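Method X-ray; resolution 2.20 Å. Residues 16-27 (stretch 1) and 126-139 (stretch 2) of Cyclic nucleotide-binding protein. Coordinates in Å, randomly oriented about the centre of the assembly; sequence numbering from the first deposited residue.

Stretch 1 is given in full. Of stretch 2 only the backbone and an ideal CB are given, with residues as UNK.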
ATOM      1  N   SER B  16      -9.249  -4.696 -10.688  1.00 30.97           N
ATOM      2  CA  SER B  16      -8.091  -5.380 -10.116  1.00 31.02           C
ATOM      3  C   SER B  16      -6.816  -4.524 -10.141  1.00 30.96           C
ATOM      4  O   SER B  16      -6.636  -3.665 -10.993  1.00 30.85           O
ATOM      5  CB  SER B  16      -7.813  -6.685 -10.853  1.00 30.98           C
ATOM      6  OG  SER B  16      -7.290  -6.453 -12.156  1.00 28.77           O
ATOM      7  N   LEU B  17      -5.945  -4.790  -9.195  1.00 30.52           N
ATOM      8  CA  LEU B  17      -4.622  -4.190  -9.155  1.00 31.87           C
ATOM      9  C   LEU B  17      -3.864  -4.278 -10.495  1.00 31.50           C
ATOM     10  O   LEU B  17      -3.300  -3.280 -10.969  1.00 31.46           O
ATOM     11  CB  LEU B  17      -3.810  -4.881  -8.056  1.00 32.22           C
ATOM     12  CG  LEU B  17      -2.450  -4.304  -7.769  1.00 35.14           C
ATOM     13  CD1 LEU B  17      -2.697  -2.938  -7.092  1.00 37.61           C
ATOM     14  CD2 LEU B  17      -1.601  -5.243  -6.894  1.00 33.24           C
ATOM     15  N   LEU B  18      -3.846  -5.461 -11.096  1.00 30.31           N
ATOM     16  CA  LEU B  18      -3.187  -5.649 -12.392  1.00 30.27           C
ATOM     17  C   LEU B  18      -3.709  -4.658 -13.435  1.00 29.86           C
ATOM     18  O   LEU B  18      -2.941  -3.928 -14.064  1.00 28.97           O
ATOM     19  CB  LEU B  18      -3.412  -7.055 -12.909  1.00 29.67           C
ATOM     20  CG  LEU B  18      -2.832  -7.379 -14.282  1.00 31.12           C
ATOM     21  CD1 LEU B  18      -1.292  -7.326 -14.287  1.00 31.12           C
ATOM     22  CD2 LEU B  18      -3.326  -8.757 -14.704  1.00 33.24           C
ATOM     23  N   ILE B  19      -5.023  -4.656 -13.615  1.00 29.39           N
ATOM     24  CA  ILE B  19      -5.609  -3.919 -14.717  1.00 29.56           C
ATOM     25  C   ILE B  19      -5.645  -2.397 -14.428  1.00 30.21           C
ATOM     26  O   ILE B  19      -5.371  -1.589 -15.309  1.00 29.89           O
ATOM     27  CB  ILE B  19      -6.998  -4.464 -15.083  1.00 29.60           C
ATOM     28  CG1 ILE B  19      -6.889  -5.956 -15.449  1.00 29.34           C
ATOM     29  CG2 ILE B  19      -7.614  -3.621 -16.241  1.00 26.93           C
ATOM     30  CD1 ILE B  19      -5.942  -6.288 -16.650  1.00 29.42           C
ATOM     31  N   ARG B  20      -5.913  -2.027 -13.189  1.00 30.99           N
ATOM     32  CA  ARG B  20      -5.827  -0.624 -12.792  1.00 33.57           C
ATOM     33  C   ARG B  20      -4.431  -0.043 -13.013  1.00 33.06           C
ATOM     34  O   ARG B  20      -4.313   1.148 -13.180  1.00 33.36           O
ATOM     35  CB  ARG B  20      -6.130  -0.433 -11.306  1.00 33.60           C
ATOM     36  CG  ARG B  20      -7.576  -0.296 -10.934  1.00 38.94           C
ATOM     37  CD  ARG B  20      -7.637  -0.073  -9.406  1.00 45.58           C
ATOM     38  NE  ARG B  20      -7.488  -1.332  -8.652  1.00 50.58           N
ATOM     39  CZ  ARG B  20      -7.011  -1.468  -7.396  1.00 51.92           C
ATOM     40  NH1 ARG B  20      -6.558  -0.425  -6.684  1.00 51.61           N
ATOM     41  NH2 ARG B  20      -6.996  -2.684  -6.845  1.00 52.08           N
ATOM     42  N   SER B  21      -3.386  -0.866 -12.931  1.00 32.22           N
ATOM     43  CA  SER B  21      -2.031  -0.363 -13.104  1.00 32.06           C
ATOM     44  C   SER B  21      -1.641  -0.101 -14.560  1.00 31.59           C
ATOM     45  O   SER B  21      -0.629   0.544 -14.809  1.00 31.54           O
ATOM     46  CB  SER B  21      -1.047  -1.334 -12.495  1.00 32.39           C
ATOM     47  OG  SER B  21      -1.367  -1.498 -11.107  1.00 32.31           O
ATOM     48  N   LEU B  22      -2.403  -0.623 -15.509  1.00 31.05           N
ATOM     49  CA  LEU B  22      -2.026  -0.527 -16.903  1.00 31.19           C
ATOM     50  C   LEU B  22      -2.408   0.830 -17.513  1.00 30.63           C
ATOM     51  O   LEU B  22      -3.376   1.447 -17.124  1.00 30.55           O
ATOM     52  CB  LEU B  22      -2.703  -1.598 -17.735  1.00 30.46           C
ATOM     53  CG  LEU B  22      -2.517  -3.042 -17.349  1.00 33.27           C
ATOM     54  CD1 LEU B  22      -3.396  -3.910 -18.272  1.00 31.12           C
ATOM     55  CD2 LEU B  22      -1.041  -3.469 -17.382  1.00 33.98           C
ATOM     56  N   PRO B  23      -1.642   1.285 -18.490  1.00 30.87           N
ATOM     57  CA  PRO B  23      -2.105   2.455 -19.226  1.00 31.18           C
ATOM     58  C   PRO B  23      -3.379   2.128 -20.002  1.00 30.79           C
ATOM     59  O   PRO B  23      -3.484   1.083 -20.655  1.00 29.28           O
ATOM     60  CB  PRO B  23      -0.931   2.798 -20.155  1.00 30.89           C
ATOM     61  CG  PRO B  23       0.037   1.660 -20.047  1.00 32.07           C
ATOM     62  CD  PRO B  23      -0.459   0.656 -19.092  1.00 31.01           C
ATOM     63  N   GLU B  24      -4.349   3.018 -19.871  1.00 31.57           N
ATOM     64  CA  GLU B  24      -5.730   2.788 -20.338  1.00 32.21           C
ATOM     65  C   GLU B  24      -5.821   2.351 -21.818  1.00 31.77           C
ATOM     66  O   GLU B  24      -6.632   1.490 -22.156  1.00 31.92           O
ATOM     67  CB  GLU B  24      -6.589   4.029 -20.061  1.00 32.05           C
ATOM     68  CG  GLU B  24      -6.014   5.313 -20.679  1.00 34.96           C
ATOM     69  CD  GLU B  24      -6.808   6.593 -20.323  1.00 37.02           C
ATOM     70  OE1 GLU B  24      -7.654   6.550 -19.401  1.00 38.29           O
ATOM     71  OE2 GLU B  24      -6.572   7.637 -20.989  1.00 38.54           O
ATOM     72  N   GLN B  25      -4.950   2.884 -22.675  1.00 31.35           N
ATOM     73  CA  GLN B  25      -4.992   2.543 -24.091  1.00 31.75           C
ATOM     74  C   GLN B  25      -4.550   1.115 -24.404  1.00 31.03           C
ATOM     75  O   GLN B  25      -4.738   0.643 -25.519  1.00 29.89           O
ATOM     76  CB  GLN B  25      -4.184   3.543 -24.935  1.00 32.28           C
ATOM     77  CG  GLN B  25      -2.663   3.403 -24.840  1.00 35.09           C
ATOM     78  CD  GLN B  25      -2.022   4.216 -23.694  1.00 37.75           C
ATOM     79  OE1 GLN B  25      -2.660   4.496 -22.652  1.00 36.04           O
ATOM     80  NE2 GLN B  25      -0.736   4.598 -23.893  1.00 37.46           N
ATOM     81  N   HIS B  26      -3.958   0.425 -23.433  1.00 31.23           N
ATOM     82  CA  HIS B  26      -3.484  -0.925 -23.684  1.00 31.23           C
ATOM     83  C   HIS B  26      -4.364  -1.991 -23.052  1.00 30.95           C
ATOM     84  O   HIS B  26      -4.189  -3.187 -23.331  1.00 31.55           O
ATOM     85  CB  HIS B  26      -2.041  -1.060 -23.225  1.00 31.74           C
ATOM     86  CG  HIS B  26      -1.083  -0.257 -24.037  1.00 31.73           C
ATOM     87  ND1 HIS B  26      -0.798  -0.554 -25.354  1.00 34.22           N
ATOM     88  CD2 HIS B  26      -0.340   0.829 -23.723  1.00 32.15           C
ATOM     89  CE1 HIS B  26       0.063   0.335 -25.824  1.00 34.05           C
ATOM     90  NE2 HIS B  26       0.354   1.184 -24.854  1.00 34.82           N
ATOM     91  N   VAL B  27      -5.306  -1.576 -22.209  1.00 30.02           N
ATOM     92  CA  VAL B  27      -6.148  -2.523 -21.502  1.00 29.75           C
ATOM     93  C   VAL B  27      -6.973  -3.435 -22.440  1.00 30.54           C
ATOM     94  O   VAL B  27      -7.009  -4.636 -22.245  1.00 29.17           O
ATOM     95  CB  VAL B  27      -7.081  -1.813 -20.513  1.00 29.61           C
ATOM     96  CG1 VAL B  27      -8.090  -2.790 -19.924  1.00 26.39           C
ATOM     97  CG2 VAL B  27      -6.251  -1.147 -19.393  1.00 29.05           C
ATOM     98  N   UNK B 126       8.345   1.724 -22.775  1.00 28.37           N
ATOM     99  CA  UNK B 126       7.501   2.807 -22.319  1.00 27.92           C
ATOM    100  C   UNK B 126       6.237   2.308 -21.599  1.00 27.07           C
ATOM    101  O   UNK B 126       5.727   2.971 -20.703  1.00 25.29           O
ATOM    102  CB  UNK B 126       7.112   3.686 -23.509  1.00 27.92           C
ATOM    103  N   UNK B 127       5.795   1.107 -21.928  1.00 25.49           N
ATOM    104  CA  UNK B 127       4.654   0.531 -21.258  1.00 24.73           C
ATOM    105  C   UNK B 127       5.023   0.166 -19.829  1.00 25.40           C
ATOM    106  O   UNK B 127       4.318   0.549 -18.891  1.00 25.08           O
ATOM    107  CB  UNK B 127       4.143  -0.695 -22.018  1.00 24.73           C
ATOM    108  N   UNK B 128       6.144  -0.515 -19.636  1.00 25.75           N
ATOM    109  CA  UNK B 128       6.566  -0.880 -18.266  1.00 26.08           C
ATOM    110  C   UNK B 128       6.895   0.378 -17.462  1.00 24.92           C
ATOM    111  O   UNK B 128       6.522   0.476 -16.288  1.00 25.60           O
ATOM    112  CB  UNK B 128       7.778  -1.813 -18.301  1.00 26.08           C
ATOM    113  N   UNK B 129       7.483   1.387 -18.102  1.00 24.45           N
ATOM    114  CA  UNK B 129       7.745   2.652 -17.420  1.00 25.00           C
ATOM    115  C   UNK B 129       6.455   3.291 -16.894  1.00 25.45           C
ATOM    116  O   UNK B 129       6.444   3.739 -15.753  1.00 24.67           O
ATOM    117  CB  UNK B 129       8.458   3.619 -18.367  1.00 25.00           C
ATOM    118  N   UNK B 130       5.374   3.317 -17.698  1.00 25.90           N
ATOM    119  CA  UNK B 130       4.075   3.880 -17.233  1.00 25.76           C
ATOM    120  C   UNK B 130       3.487   3.086 -16.119  1.00 24.24           C
ATOM    121  O   UNK B 130       3.008   3.648 -15.159  1.00 23.91           O
ATOM    122  CB  UNK B 130       3.063   3.946 -18.378  1.00 25.76           C
ATOM    123  N   UNK B 131       3.522   1.770 -16.263  1.00 23.86           N
ATOM    124  CA  UNK B 131       2.992   0.905 -15.229  1.00 24.21           C
ATOM    125  C   UNK B 131       3.738   1.123 -13.921  1.00 23.67           C
ATOM    126  O   UNK B 131       3.137   1.276 -12.870  1.00 24.49           O
ATOM    127  CB  UNK B 131       3.078  -0.561 -15.659  1.00 24.21           C
ATOM    128  N   UNK B 132       5.044   1.194 -13.994  1.00 23.88           N
ATOM    129  CA  UNK B 132       5.856   1.388 -12.788  1.00 24.28           C
ATOM    130  C   UNK B 132       5.623   2.753 -12.178  1.00 24.17           C
ATOM    131  O   UNK B 132       5.657   2.891 -10.948  1.00 23.94           O
ATOM    132  CB  UNK B 132       7.342   1.212 -13.107  1.00 24.28           C
ATOM    133  N   UNK B 133       5.408   3.782 -13.007  1.00 23.19           N
ATOM    134  CA  UNK B 133       5.106   5.105 -12.447  1.00 23.40           C
ATOM    135  C   UNK B 133       3.856   4.946 -11.565  1.00 23.95           C
ATOM    136  O   UNK B 133       3.842   5.374 -10.407  1.00 22.93           O
ATOM    137  CB  UNK B 133       4.889   6.147 -13.546  1.00 23.40           C
ATOM    138  N   UNK B 134       2.844   4.268 -12.111  1.00 24.33           N
ATOM    139  CA  UNK B 134       1.566   4.101 -11.433  1.00 24.02           C
ATOM    140  C   UNK B 134       1.709   3.312 -10.123  1.00 24.63           C
ATOM    141  O   UNK B 134       1.153   3.719  -9.100  1.00 24.85           O
ATOM    142  CB  UNK B 134       0.574   3.398 -12.362  1.00 24.02           C
ATOM    143  N   UNK B 135       2.482   2.218 -10.144  1.00 24.67           N
ATOM    144  CA  UNK B 135       2.618   1.399  -8.996  1.00 24.44           C
ATOM    145  C   UNK B 135       3.431   2.127  -7.936  1.00 24.30           C
ATOM    146  O   UNK B 135       3.128   1.998  -6.750  1.00 24.35           O
ATOM    147  CB  UNK B 135       3.258   0.060  -9.368  1.00 24.44           C
ATOM    148  N   UNK B 136       4.414   2.937  -8.323  1.00 23.56           N
ATOM    149  CA  UNK B 136       5.117   3.754  -7.316  1.00 24.12           C
ATOM    150  C   UNK B 136       4.177   4.728  -6.628  1.00 24.02           C
ATOM    151  O   UNK B 136       4.234   4.911  -5.411  1.00 23.28           O
ATOM    152  CB  UNK B 136       6.269   4.525  -7.963  1.00 24.12           C
ATOM    153  N   UNK B 137       3.299   5.360  -7.392  1.00 24.27           N
ATOM    154  CA  UNK B 137       2.435   6.380  -6.783  1.00 24.71           C
ATOM    155  C   UNK B 137       1.488   5.670  -5.812  1.00 24.94           C
ATOM    156  O   UNK B 137       1.210   6.144  -4.703  1.00 25.84           O
ATOM    157  CB  UNK B 137       1.656   7.161  -7.843  1.00 24.71           C
ATOM    158  N   UNK B 138       1.042   4.503  -6.219  1.00 25.01           N
ATOM    159  CA  UNK B 138       0.173   3.687  -5.396  1.00 26.43           C
ATOM    160  C   UNK B 138       0.895   3.191  -4.130  1.00 25.91           C
ATOM    161  O   UNK B 138       0.346   3.271  -3.034  1.00 25.34           O
ATOM    162  CB  UNK B 138      -0.348   2.501  -6.210  1.00 26.43           C
ATOM    163  N   UNK B 139       2.139   2.744  -4.244  1.00 25.79           N
ATOM    164  CA  UNK B 139       2.891   2.347  -3.040  1.00 25.29           C
ATOM    165  C   UNK B 139       3.002   3.475  -2.060  1.00 24.95           C
ATOM    166  O   UNK B 139       2.747   3.300  -0.857  1.00 24.46           O
ATOM    167  CB  UNK B 139       4.293   1.858  -3.410  1.00 25.29           C
TER

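Stretch 2 is helical throughout: every phi/psi pair lies near -65/-40 and i to i+4 backbone bonds run its length. Its nearest approach to stretch 1 is at position 131, whose CA lies 5.5 Å from the CA of Leu22, so the positions that matter should recur every three or four residues on that side.

Position 126 has nothing of stretch 1 within 5.5 Å of its ideal CB, and many residues would do; it is Glu126.

At 127 CA-to-CB points toward stretch 1, and the ideal CB lies 5.0 Å from His26 CD2 and 5.1 Å from Pro23 CG. That gap beside an imidazole and a proline ring would suit a medium-sized apolar chain, such as leucine, isoleucine or methionine. The residue is Ile127 (chi1 m, chi2 t). Its CD1 sits over one face of the His26 ring, 3.6 Å from the centroid and 17° off the normal, a CH-pi contact, while CG2 lies 4.4 Å from Pro23 CG.

Stretch 1 sets no limit at 128, pointing away, or 129, out of reach, so any helix-compatible residue would do. They are Cys128, covalently bonded to a group elsewhere in the structure, and Ile129.

Position 130 points toward stretch 1. The Pro23 ring offers no polar partner, and with its CG already 4.1 Å from the ideal CB a small residue such as alanine or serine suits. It is Ser130; CB packs on the proline, and OG donates back to Glu126 O at 3.0 Å, a bond within its own helix.

At 131 CA-to-CB runs sideways; the ideal CB is 4.0 Å from Ser21 O and 5.1 Å from Pro23 CD. With Leu22 CD2 also nearby, a branched aliphatic chain is favoured. Ile131 (m, t) brings CD1 to 3.6 Å from Leu22 CD2 and CG1 to 3.7 Å from Pro23 CD, while CG2 lies 3.5 Å from Ser21 O.

Positions 132, pointing away, and 133, out of reach, are equally free to vary; they are Leu132 and Ala133.

Position 134 points toward stretch 1, its ideal CB 3.9 Å from Ser21 O. A short chain fits, and a hydroxyl could exploit that carbonyl through solvent. Thr134 (chi1 m) places CG2 3.9 Å from Ser21 CA; a water donates to Ser21 O at 2.7 Å and is hydrogen-bonded to Thr134 OG1 at 2.8 Å, bridging the stretches.

At 135 the bond is sideways and the ideal CB is 5.2 Å from Ser21 OG. That hydroxyl already donates to Leu17 O (2.6 Å), so small polar or apolar groups would serve. Thr135 (chi1 p) presents CG2 at 3.8 Å from Ser21 OG.

Positions 136 and 137 are out of reach and could take large or small residues: Phe136 and Gly137, the latter despite room for a CB.

Position 138 points toward stretch 1 but starts beyond 5.5 Å, so a longer chain is needed to reach Leu17 and Arg20; aromatic, aliphatic or polar ones could. His138 (chi1 t) does so: Leu17 CD1 meets the ring edge, 3.6 Å from CE1, and Arg20 NH1 approaches CE1 obliquely at 3.7 Å.

Position 139, out of reach and likewise unrestricted, is Leu139.

Stretch 2 126-139: EICISILATTFGHL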
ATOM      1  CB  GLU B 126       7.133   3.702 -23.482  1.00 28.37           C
ATOM      2  CG  GLU B 126       8.385   4.410 -24.118  1.00 32.36           C
ATOM      3  CD  GLU B 126       9.058   5.394 -23.174  1.00 36.10           C
ATOM      4  OE1 GLU B 126       8.387   5.848 -22.199  1.00 38.75           O
ATOM      5  OE2 GLU B 126      10.256   5.703 -23.386  1.00 38.95           O
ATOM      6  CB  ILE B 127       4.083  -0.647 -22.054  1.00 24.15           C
ATOM      7  CG1 ILE B 127       3.544  -0.099 -23.389  1.00 24.93           C
ATOM      8  CG2 ILE B 127       2.990  -1.393 -21.262  1.00 21.21           C
ATOM      9  CD1 ILE B 127       2.942  -1.170 -24.357  1.00 24.80           C
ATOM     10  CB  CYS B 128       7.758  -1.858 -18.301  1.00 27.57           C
ATOM     11  SG  CYS B 128       8.407  -2.325 -16.622  1.00 32.56           S
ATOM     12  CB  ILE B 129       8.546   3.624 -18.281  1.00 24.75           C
ATOM     13  CG1 ILE B 129       9.981   3.099 -18.465  1.00 25.76           C
ATOM     14  CG2 ILE B 129       8.589   5.078 -17.703  1.00 25.27           C
ATOM     15  CD1 ILE B 129      10.707   3.796 -19.595  1.00 22.58           C
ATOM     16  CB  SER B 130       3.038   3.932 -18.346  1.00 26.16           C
ATOM     17  OG  SER B 130       3.662   4.668 -19.348  1.00 31.47           O
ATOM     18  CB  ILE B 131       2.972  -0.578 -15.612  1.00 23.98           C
ATOM     19  CG1 ILE B 131       2.158  -0.789 -16.894  1.00 24.31           C
ATOM     20  CG2 ILE B 131       2.318  -1.394 -14.443  1.00 23.52           C
ATOM     21  CD1 ILE B 131       2.330  -2.171 -17.563  1.00 22.82           C
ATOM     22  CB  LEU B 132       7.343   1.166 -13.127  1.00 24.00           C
ATOM     23  CG  LEU B 132       8.367   1.199 -11.994  1.00 26.75           C
ATOM     24  CD1 LEU B 132       8.064   0.118 -10.915  1.00 22.95           C
ATOM     25  CD2 LEU B 132       9.834   1.059 -12.575  1.00 21.59           C
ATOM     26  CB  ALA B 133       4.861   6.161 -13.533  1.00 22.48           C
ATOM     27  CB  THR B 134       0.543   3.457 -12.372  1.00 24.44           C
ATOM     28  OG1 THR B 134       0.306   4.362 -13.451  1.00 21.91           O
ATOM     29  CG2 THR B 134      -0.856   3.098 -11.608  1.00 23.45           C
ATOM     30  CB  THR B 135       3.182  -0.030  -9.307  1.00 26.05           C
ATOM     31  OG1 THR B 135       4.492   0.053  -9.855  1.00 27.91           O
ATOM     32  CG2 THR B 135       2.301  -0.785 -10.293  1.00 27.71           C
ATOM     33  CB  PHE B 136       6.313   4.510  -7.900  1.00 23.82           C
ATOM     34  CG  PHE B 136       7.622   3.715  -7.888  1.00 26.95           C
ATOM     35  CD1 PHE B 136       8.154   3.215  -6.696  1.00 30.16           C
ATOM     36  CD2 PHE B 136       8.341   3.520  -9.046  1.00 26.96           C
ATOM     37  CE1 PHE B 136       9.384   2.512  -6.690  1.00 31.41           C
ATOM     38  CE2 PHE B 136       9.582   2.839  -9.042  1.00 29.97           C
ATOM     39  CZ  PHE B 136      10.079   2.310  -7.888  1.00 28.32           C
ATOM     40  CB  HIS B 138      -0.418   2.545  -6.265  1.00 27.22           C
ATOM     41  CG  HIS B 138      -1.569   1.818  -5.641  1.00 31.74           C
ATOM     42  ND1 HIS B 138      -2.116   0.680  -6.200  1.00 36.63           N
ATOM     43  CD2 HIS B 138      -2.254   2.031  -4.488  1.00 34.91           C
ATOM     44  CE1 HIS B 138      -3.108   0.247  -5.438  1.00 35.32           C
ATOM     45  NE2 HIS B 138      -3.210   1.046  -4.395  1.00 34.62           N
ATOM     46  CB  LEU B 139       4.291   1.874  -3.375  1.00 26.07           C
ATOM     47  CG  LEU B 139       4.425   0.431  -3.773  1.00 29.15           C
ATOM     48  CD1 LEU B 139       5.770   0.171  -4.467  1.00 31.03           C
ATOM     49  CD2 LEU B 139       4.206  -0.503  -2.584  1.00 28.11           C
TER
HETATM   50  O   HOH W   1      -0.234   3.017 -15.799  1.00 29.80           O
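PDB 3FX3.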